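Local coordinates for outer membrane protein SusF (Bacteroides thetaiotaomicron, PDB 4FE9), which binds starch at the bacterial cell surface through carbohydrate-binding modules before the glycan is carried into the periplasm for degradation, at residues 191-196 and 208-213; 214-219 and 230-235. All blocks are in the same frame, centred on the assembly; numbering follows the deposited sequence.

Contact 1 of 2, residues 191-196 and 208-213; sequences NFKIFP and TKALGS. With GLC (alpha-D-glucopyranose), chain B; GLC (alpha-D-glucopyranose), chain C.
The methyl of A210 fits between two side chains of strand 191-196: F195 CE2 lies 3.7 Å from A210 CB, and K193 CD passes at 3.8 Å from the same carbon. Alanine suits this spot, for it fills the hollow between ring and lysine chain with one small bump. The F195 ring meets the backbone of A210 obliquely. Beside this knob a single antiparallel bridge holds the segments in register, I194 N giving to L211 O at 2.9 Å and L211 N giving to I194 O. The pair brings I194 CB and L211 CB within 4.1 Å of each other, while P196 CD rests on K209 O at 3.5 Å. K193 starts with CG beside its backbone N (chi1 -75°), then runs extended past A210, and its ammonium bonds both O2 and O3 of the chain B glucose, a pair of neighbouring hydroxyls that a long flexible cation can bridge. N191 ND2 reaches O6 of the chain C glucose at 3.0 Å, in a fairly straight bond. In the starch-binding module, strand 191-196 lies between strands 153-157 and 233-234; I194 and L211 both pack against F245 of strand 241-246, and L211 also touches Y153.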
ATOM      1  N   ASN A 191      14.363   4.785 -19.418  1.00 11.49           N
ATOM      2  CA  ASN A 191      13.507   5.955 -19.611  1.00 10.89           C
ATOM      3  C   ASN A 191      12.214   5.556 -20.292  1.00 10.64           C
ATOM      4  O   ASN A 191      12.199   4.636 -21.128  1.00  9.94           O
ATOM      5  CB  ASN A 191      14.233   6.998 -20.446  1.00 10.25           C
ATOM      6  CG  ASN A 191      15.393   7.616 -19.694  1.00 12.97           C
ATOM      7  OD1 ASN A 191      15.316   7.802 -18.488  1.00 10.55           O
ATOM      8  ND2 ASN A 191      16.517   7.788 -20.373  1.00 10.36           N
ATOM      9  N   PHE A 192      11.117   6.202 -19.908  1.00  8.88           N
ATOM     10  CA  PHE A 192       9.863   5.991 -20.605  1.00  9.26           C
ATOM     11  C   PHE A 192       8.937   7.201 -20.520  1.00  8.57           C
ATOM     12  O   PHE A 192       9.075   8.049 -19.623  1.00  8.83           O
ATOM     13  CB  PHE A 192       9.165   4.749 -20.072  1.00  8.68           C
ATOM     14  CG  PHE A 192       8.689   4.876 -18.641  1.00  7.64           C
ATOM     15  CD1 PHE A 192       7.359   5.208 -18.366  1.00  5.96           C
ATOM     16  CD2 PHE A 192       9.541   4.621 -17.587  1.00  5.22           C
ATOM     17  CE1 PHE A 192       6.914   5.329 -17.069  1.00  6.33           C
ATOM     18  CE2 PHE A 192       9.088   4.708 -16.263  1.00  7.47           C
ATOM     19  CZ  PHE A 192       7.749   5.038 -16.018  1.00 10.08           C
ATOM     20  N   LYS A 193       7.950   7.231 -21.397  1.00  8.17           N
ATOM     21  CA  LYS A 193       6.821   8.165 -21.262  1.00  8.73           C
ATOM     22  C   LYS A 193       5.479   7.419 -21.285  1.00  9.42           C
ATOM     23  O   LYS A 193       5.411   6.271 -21.725  1.00  8.90           O
ATOM     24  CB  LYS A 193       6.881   9.218 -22.362  1.00  8.02           C
ATOM     25  CG  LYS A 193       7.987  10.272 -22.111  1.00  7.97           C
ATOM     26  CD  LYS A 193       8.321  11.084 -23.362  1.00 10.34           C
ATOM     27  CE  LYS A 193       8.967  12.385 -22.947  1.00  6.98           C
ATOM     28  NZ  LYS A 193       9.461  13.223 -24.039  1.00  6.30           N
ATOM     29  N   ILE A 194       4.412   8.111 -20.868  1.00  8.53           N
ATOM     30  CA  ILE A 194       3.072   7.601 -20.943  1.00  7.74           C
ATOM     31  C   ILE A 194       2.319   8.362 -22.008  1.00  7.84           C
ATOM     32  O   ILE A 194       2.442   9.577 -22.109  1.00  7.91           O
ATOM     33  CB  ILE A 194       2.362   7.806 -19.634  1.00  9.16           C
ATOM     34  CG1 ILE A 194       3.060   7.023 -18.524  1.00  9.08           C
ATOM     35  CG2 ILE A 194       0.898   7.349 -19.724  1.00  8.34           C
ATOM     36  CD1 ILE A 194       2.712   7.563 -17.110  1.00 17.17           C
ATOM     37  N   PHE A 195       1.653   7.651 -22.891  1.00  5.96           N
ATOM     38  CA  PHE A 195       0.899   8.322 -23.941  1.00  8.47           C
ATOM     39  C   PHE A 195      -0.556   7.967 -23.824  1.00  8.72           C
ATOM     40  O   PHE A 195      -0.891   6.808 -23.661  1.00 10.03           O
ATOM     41  CB  PHE A 195       1.430   7.936 -25.320  1.00  7.22           C
ATOM     42  CG  PHE A 195       2.772   8.511 -25.622  1.00  8.38           C
ATOM     43  CD1 PHE A 195       3.930   7.897 -25.142  1.00 12.95           C
ATOM     44  CD2 PHE A 195       2.879   9.739 -26.223  1.00  9.33           C
ATOM     45  CE1 PHE A 195       5.168   8.493 -25.320  1.00  7.85           C
ATOM     46  CE2 PHE A 195       4.110  10.342 -26.391  1.00 12.93           C
ATOM     47  CZ  PHE A 195       5.251   9.685 -26.010  1.00  8.39           C
ATOM     48  N   PRO A 196      -1.446   8.977 -23.920  1.00 11.46           N
ATOM     49  CA  PRO A 196      -2.840   8.655 -24.169  1.00 11.50           C
ATOM     50  C   PRO A 196      -2.997   7.933 -25.511  1.00 12.06           C
ATOM     51  O   PRO A 196      -2.277   8.229 -26.462  1.00 12.45           O
ATOM     52  CB  PRO A 196      -3.528  10.037 -24.213  1.00 12.11           C
ATOM     53  CG  PRO A 196      -2.467  10.984 -24.518  1.00 13.23           C
ATOM     54  CD  PRO A 196      -1.188  10.426 -23.964  1.00 10.35           C
ATOM     55  N   THR A 208       4.465  15.546 -28.982  1.00 12.81           N
ATOM     56  CA  THR A 208       3.928  16.688 -28.236  1.00 13.40           C
ATOM     57  C   THR A 208       2.826  16.272 -27.235  1.00 13.45           C
ATOM     58  O   THR A 208       2.445  17.049 -26.383  1.00 14.81           O
ATOM     59  CB  THR A 208       3.385  17.805 -29.154  1.00 12.56           C
ATOM     60  OG1 THR A 208       2.214  17.331 -29.830  1.00 14.93           O
ATOM     61  CG2 THR A 208       4.426  18.233 -30.179  1.00 14.52           C
ATOM     62  N   LYS A 209       2.367  15.031 -27.288  1.00 11.81           N
ATOM     63  CA  LYS A 209       1.259  14.648 -26.437  1.00 11.47           C
ATOM     64  C   LYS A 209       1.664  13.782 -25.283  1.00 11.90           C
ATOM     65  O   LYS A 209       0.825  13.193 -24.651  1.00 12.94           O
ATOM     66  CB  LYS A 209       0.125  13.981 -27.244  1.00 11.12           C
ATOM     67  CG  LYS A 209      -0.343  14.799 -28.402  1.00 12.54           C
ATOM     68  CD  LYS A 209      -1.771  14.434 -28.839  1.00 17.78           C
ATOM     69  CE  LYS A 209      -2.342  15.543 -29.715  1.00 18.91           C
ATOM     70  NZ  LYS A 209      -3.225  14.992 -30.790  1.00 28.63           N
ATOM     71  N   ALA A 210       2.973  13.685 -25.022  1.00 11.13           N
ATOM     72  CA  ALA A 210       3.485  12.872 -23.916  1.00 10.26           C
ATOM     73  C   ALA A 210       2.967  13.278 -22.561  1.00 10.67           C
ATOM     74  O   ALA A 210       2.951  14.465 -22.225  1.00 11.66           O
ATOM     75  CB  ALA A 210       5.009  12.909 -23.897  1.00 10.23           C
ATOM     76  N   LEU A 211       2.777  12.290 -21.703  1.00  8.40           N
ATOM     77  CA  LEU A 211       2.775  12.513 -20.293  1.00 10.82           C
ATOM     78  C   LEU A 211       4.066  11.974 -19.700  1.00 11.34           C
ATOM     79  O   LEU A 211       4.498  10.860 -20.031  1.00 11.85           O
ATOM     80  CB  LEU A 211       1.588  11.811 -19.644  1.00  8.74           C
ATOM     81  CG  LEU A 211       0.229  12.128 -20.313  1.00 10.29           C
ATOM     82  CD1 LEU A 211      -0.808  11.199 -19.793  1.00  7.86           C
ATOM     83  CD2 LEU A 211      -0.175  13.598 -20.028  1.00 10.13           C
ATOM     84  N   GLY A 212       4.631  12.697 -18.749  1.00 11.59           N
ATOM     85  CA  GLY A 212       5.939  12.292 -18.188  1.00 10.64           C
ATOM     86  C   GLY A 212       6.251  12.993 -16.920  1.00 12.08           C
ATOM     87  O   GLY A 212       5.387  13.158 -16.076  1.00 12.43           O
ATOM     88  N   SER A 213       7.520  13.273 -16.690  1.00 13.13           N
ATOM     89  CA  SER A 213       7.881  13.978 -15.462  1.00 15.04           C
ATOM     90  C   SER A 213       8.339  15.388 -15.772  1.00 15.66           C
ATOM     91  O   SER A 213       8.573  15.730 -16.935  1.00 15.34           O
ATOM     92  CB  SER A 213       8.947  13.233 -14.686  1.00 13.87           C
ATOM     93  OG  SER A 213      10.091  13.039 -15.489  1.00 19.64           O
TER
HETATM   94  C1  GLC B   6      11.254  10.826 -28.101  1.00 11.68           C
HETATM   95  C2  GLC B   6      10.827  11.101 -26.665  1.00 15.99           C
HETATM   96  C3  GLC B   6      12.062  11.359 -25.799  1.00 15.62           C
HETATM   97  C4  GLC B   6      12.989  10.164 -25.884  1.00 14.82           C
HETATM   98  C5  GLC B   6      13.320   9.851 -27.339  1.00 13.95           C
HETATM   99  C6  GLC B   6      14.089   8.542 -27.393  1.00 15.44           C
HETATM  100  O2  GLC B   6      10.018  12.285 -26.633  1.00 17.91           O
HETATM  101  O3  GLC B   6      11.633  11.539 -24.459  1.00 14.39           O
HETATM  102  O4  GLC B   6      14.185  10.408 -25.163  1.00 13.95           O
HETATM  103  O5  GLC B   6      12.101   9.668 -28.128  1.00 14.38           O
HETATM  104  O6  GLC B   6      14.529   8.339 -28.714  1.00 13.09           O
HETATM  105  C1  GLC C   7      14.151   9.804 -23.899  1.00 13.81           C
HETATM  106  C2  GLC C   7      14.712  10.743 -22.873  1.00 16.31           C
HETATM  107  C3  GLC C   7      16.150  11.095 -23.192  1.00 13.09           C
HETATM  108  C4  GLC C   7      16.971   9.846 -23.480  1.00 19.10           C
HETATM  109  C5  GLC C   7      16.343   8.809 -24.066  1.00 18.80           C
HETATM  110  C6  GLC C   7      17.148   7.571 -24.348  1.00 23.14           C
HETATM  111  O2  GLC C   7      13.917  11.940 -22.867  1.00 13.67           O
HETATM  112  O3  GLC C   7      16.674  11.835 -22.097  1.00 14.54           O
HETATM  113  O4  GLC C   7      18.318  10.043 -24.000  1.00 19.69           O
HETATM  114  O5  GLC C   7      14.911   8.617 -23.919  1.00 17.87           O
HETATM  115  O6  GLC C   7      17.132   6.774 -23.162  1.00 20.37           O

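Contact 2 of 2, residues 214-219 and 230-235; sequences SVDGDD and AGAINT. With GLC (alpha-D-glucopyranose), chain C.
D216 and A232 meet where a type II beta turn, V215 to D218, is laid against the approach to strand 233-234 in the first carbohydrate-binding module. V215 opens the turn, and its carbonyl accepts the closing bond from D218 N.

D216 comes next and carries the sugar contact. Its CG stands anti to the backbone N (chi1 -165°), and the carboxylate spans two neighbouring hydroxyls of the chain C glucose: OD2 takes O3 at 2.6 Å and OD1 takes O2 at 2.7 Å. OD1 is gripped a second time, by A232 N at 2.7 Å through its anti lone pair, so a backbone amide helps fix the acid that receives the glucose. A carboxylate suits this place because it can accept from both hydroxyls and the amide at once. Close by, the chain passes G231, where a side chain would run into D216 CA; glycine allows the two backbones to come so near, 3.9 Å between their CA atoms.

G217 follows at phi 91°, a backbone shape in which a CB would press on the preceding carbonyl, which is why glycine suits the turn. Its N gives to A232 O, while its own O lies against N234 CB. At D218 the backbone O accepts from N234 N at 2.8 Å; the carboxylate turns to other partners, S220 N and N223 ND2. D219 closes the segment with its CB near that of N234, whose amide ND2 bonds N191 OD1 and whose OD1 takes A236 N. The methyl of A232 packs directly against the sugar, and a short side chain suits a place this close to the ligand: its CB lies 3.5 Å from O2 of the chain C glucose.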
ATOM      1  N   SER A 214       8.398  16.223 -14.734  1.00 16.24           N
ATOM      2  CA  SER A 214       8.909  17.573 -14.874  1.00 19.53           C
ATOM      3  C   SER A 214      10.359  17.581 -15.353  1.00 19.48           C
ATOM      4  O   SER A 214      10.745  18.420 -16.140  1.00 20.65           O
ATOM      5  CB  SER A 214       8.817  18.298 -13.549  1.00 18.43           C
ATOM      6  OG  SER A 214       7.820  19.267 -13.646  1.00 27.71           O
ATOM      7  N   VAL A 215      11.175  16.734 -14.741  1.00 18.99           N
ATOM      8  CA  VAL A 215      12.593  16.639 -15.063  1.00 18.70           C
ATOM      9  C   VAL A 215      12.848  15.436 -15.983  1.00 18.46           C
ATOM     10  O   VAL A 215      12.406  14.322 -15.686  1.00 19.10           O
ATOM     11  CB  VAL A 215      13.405  16.430 -13.754  1.00 19.28           C
ATOM     12  CG1 VAL A 215      14.860  16.105 -14.067  1.00 19.73           C
ATOM     13  CG2 VAL A 215      13.277  17.686 -12.845  1.00 17.20           C
ATOM     14  N   ASP A 216      13.537  15.661 -17.097  1.00 17.08           N
ATOM     15  CA  ASP A 216      13.923  14.559 -17.988  1.00 17.45           C
ATOM     16  C   ASP A 216      14.872  13.588 -17.286  1.00 17.16           C
ATOM     17  O   ASP A 216      15.844  13.997 -16.705  1.00 17.73           O
ATOM     18  CB  ASP A 216      14.535  15.092 -19.295  1.00 15.47           C
ATOM     19  CG  ASP A 216      14.617  14.018 -20.391  1.00 18.84           C
ATOM     20  OD1 ASP A 216      13.699  13.163 -20.488  1.00 14.30           O
ATOM     21  OD2 ASP A 216      15.623  14.002 -21.137  1.00 20.89           O
ATOM     22  N   GLY A 217      14.451  12.344 -17.164  1.00 17.25           N
ATOM     23  CA  GLY A 217      15.266  11.320 -16.550  1.00 16.54           C
ATOM     24  C   GLY A 217      15.027  11.203 -15.060  1.00 17.53           C
ATOM     25  O   GLY A 217      15.801  10.564 -14.363  1.00 16.93           O
ATOM     26  N   ASP A 218      13.974  11.863 -14.557  1.00 17.83           N
ATOM     27  CA  ASP A 218      13.588  11.752 -13.125  1.00 17.37           C
ATOM     28  C   ASP A 218      13.740  10.309 -12.643  1.00 17.53           C
ATOM     29  O   ASP A 218      13.145   9.388 -13.212  1.00 17.07           O
ATOM     30  CB  ASP A 218      12.135  12.197 -12.944  1.00 18.32           C
ATOM     31  CG  ASP A 218      11.673  12.161 -11.475  1.00 19.84           C
ATOM     32  OD1 ASP A 218      10.916  13.056 -11.080  1.00 28.06           O
ATOM     33  OD2 ASP A 218      11.916  11.155 -10.792  1.00 31.32           O
ATOM     34  N   ASP A 219      14.452  10.115 -11.540  1.00 17.64           N
ATOM     35  CA  ASP A 219      14.661   8.764 -11.033  1.00 18.89           C
ATOM     36  C   ASP A 219      14.114   8.585  -9.647  1.00 17.95           C
ATOM     37  O   ASP A 219      14.501   7.680  -8.940  1.00 19.69           O
ATOM     38  CB  ASP A 219      16.150   8.329 -11.121  1.00 17.92           C
ATOM     39  CG  ASP A 219      17.090   9.236 -10.312  1.00 25.09           C
ATOM     40  OD1 ASP A 219      16.596  10.133  -9.586  1.00 30.70           O
ATOM     41  OD2 ASP A 219      18.337   9.066 -10.429  1.00 33.08           O
ATOM     42  N   ALA A 230       6.730  17.390 -21.347  1.00 15.25           N
ATOM     43  CA  ALA A 230       7.093  16.386 -20.360  1.00 14.62           C
ATOM     44  C   ALA A 230       8.423  15.743 -20.726  1.00 13.62           C
ATOM     45  O   ALA A 230       8.699  15.520 -21.902  1.00 12.69           O
ATOM     46  CB  ALA A 230       6.013  15.326 -20.243  1.00 14.56           C
ATOM     47  N   GLY A 231       9.274  15.567 -19.715  1.00 12.42           N
ATOM     48  CA  GLY A 231      10.453  14.716 -19.798  1.00 12.95           C
ATOM     49  C   GLY A 231      10.133  13.244 -19.636  1.00 12.63           C
ATOM     50  O   GLY A 231       9.082  12.889 -19.115  1.00 12.31           O
ATOM     51  N   ALA A 232      11.131  12.402 -19.910  1.00 11.95           N
ATOM     52  CA  ALA A 232      11.028  10.972 -19.668  1.00 10.82           C
ATOM     53  C   ALA A 232      11.210  10.615 -18.193  1.00 11.16           C
ATOM     54  O   ALA A 232      11.972  11.269 -17.451  1.00 11.14           O
ATOM     55  CB  ALA A 232      12.022  10.210 -20.550  1.00  9.69           C
ATOM     56  N   ILE A 233      10.405   9.669 -17.726  1.00 10.69           N
ATOM     57  CA  ILE A 233      10.577   9.137 -16.410  1.00  9.45           C
ATOM     58  C   ILE A 233      11.600   8.014 -16.474  1.00 11.38           C
ATOM     59  O   ILE A 233      11.587   7.182 -17.421  1.00 10.14           O
ATOM     60  CB  ILE A 233       9.264   8.587 -15.864  1.00 10.29           C
ATOM     61  CG1 ILE A 233       8.154   9.681 -15.854  1.00  9.87           C
ATOM     62  CG2 ILE A 233       9.479   7.948 -14.497  1.00  8.43           C
ATOM     63  CD1 ILE A 233       6.740   9.133 -15.710  1.00  7.98           C
ATOM     64  N   ASN A 234      12.464   7.935 -15.464  1.00 11.19           N
ATOM     65  CA  ASN A 234      13.363   6.799 -15.379  1.00 12.22           C
ATOM     66  C   ASN A 234      12.884   5.739 -14.374  1.00 11.96           C
ATOM     67  O   ASN A 234      12.460   6.066 -13.283  1.00 12.76           O
ATOM     68  CB  ASN A 234      14.804   7.254 -15.057  1.00 13.09           C
ATOM     69  CG  ASN A 234      15.798   6.141 -15.224  1.00 11.55           C
ATOM     70  OD1 ASN A 234      15.941   5.332 -14.332  1.00 11.36           O
ATOM     71  ND2 ASN A 234      16.176   5.897 -16.461  1.00 16.12           N
ATOM     72  N   THR A 235      12.965   4.461 -14.739  1.00 10.96           N
ATOM     73  CA  THR A 235      12.497   3.410 -13.818  1.00 11.69           C
ATOM     74  C   THR A 235      13.289   3.362 -12.524  1.00 13.42           C
ATOM     75  O   THR A 235      12.777   2.906 -11.516  1.00 13.41           O
ATOM     76  CB  THR A 235      12.488   2.002 -14.457  1.00 11.32           C
ATOM     77  OG1 THR A 235      13.812   1.673 -14.920  1.00 11.08           O
ATOM     78  CG2 THR A 235      11.580   1.993 -15.597  1.00 11.50           C
TER
HETATM   79  C1  GLC C   7      14.151   9.804 -23.899  1.00 13.81           C
HETATM   80  C2  GLC C   7      14.712  10.743 -22.873  1.00 16.31           C
HETATM   81  C3  GLC C   7      16.150  11.095 -23.192  1.00 13.09           C
HETATM   82  C4  GLC C   7      16.971   9.846 -23.480  1.00 19.10           C
HETATM   83  C5  GLC C   7      16.343   8.809 -24.066  1.00 18.80           C
HETATM   84  C6  GLC C   7      17.148   7.571 -24.348  1.00 23.14           C
HETATM   85  O2  GLC C   7      13.917  11.940 -22.867  1.00 13.67           O
HETATM   86  O3  GLC C   7      16.674  11.835 -22.097  1.00 14.54           O
HETATM   87  O4  GLC C   7      18.318  10.043 -24.000  1.00 19.69           O
HETATM   88  O5  GLC C   7      14.911   8.617 -23.919  1.00 17.87           O
HETATM   89  O6  GLC C   7      17.132   6.774 -23.162  1.00 20.37           O

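Followed from the N terminus, strand 191-196 comes first; the chain then goes out through strands 200-201 and 204-205 and returns as 208-213, where contact 1 closes this excursion. Segment 214-219 follows directly, and a second excursion through strand 222-224 ends at 230-235, closing contact 2. The contacts therefore stand in series, neither nested nor crossed, yet space brings them together, with centres 9 Å apart. Strands 191-196 and 233-234 are neighbours in one antiparallel sheet, joined at F192 N and I233 O, while S213 O meets G231 N across the return segments. Both excursions are thus tied to one side of the sheet, and N191 and D216 hold the chain C glucose from the two contacts.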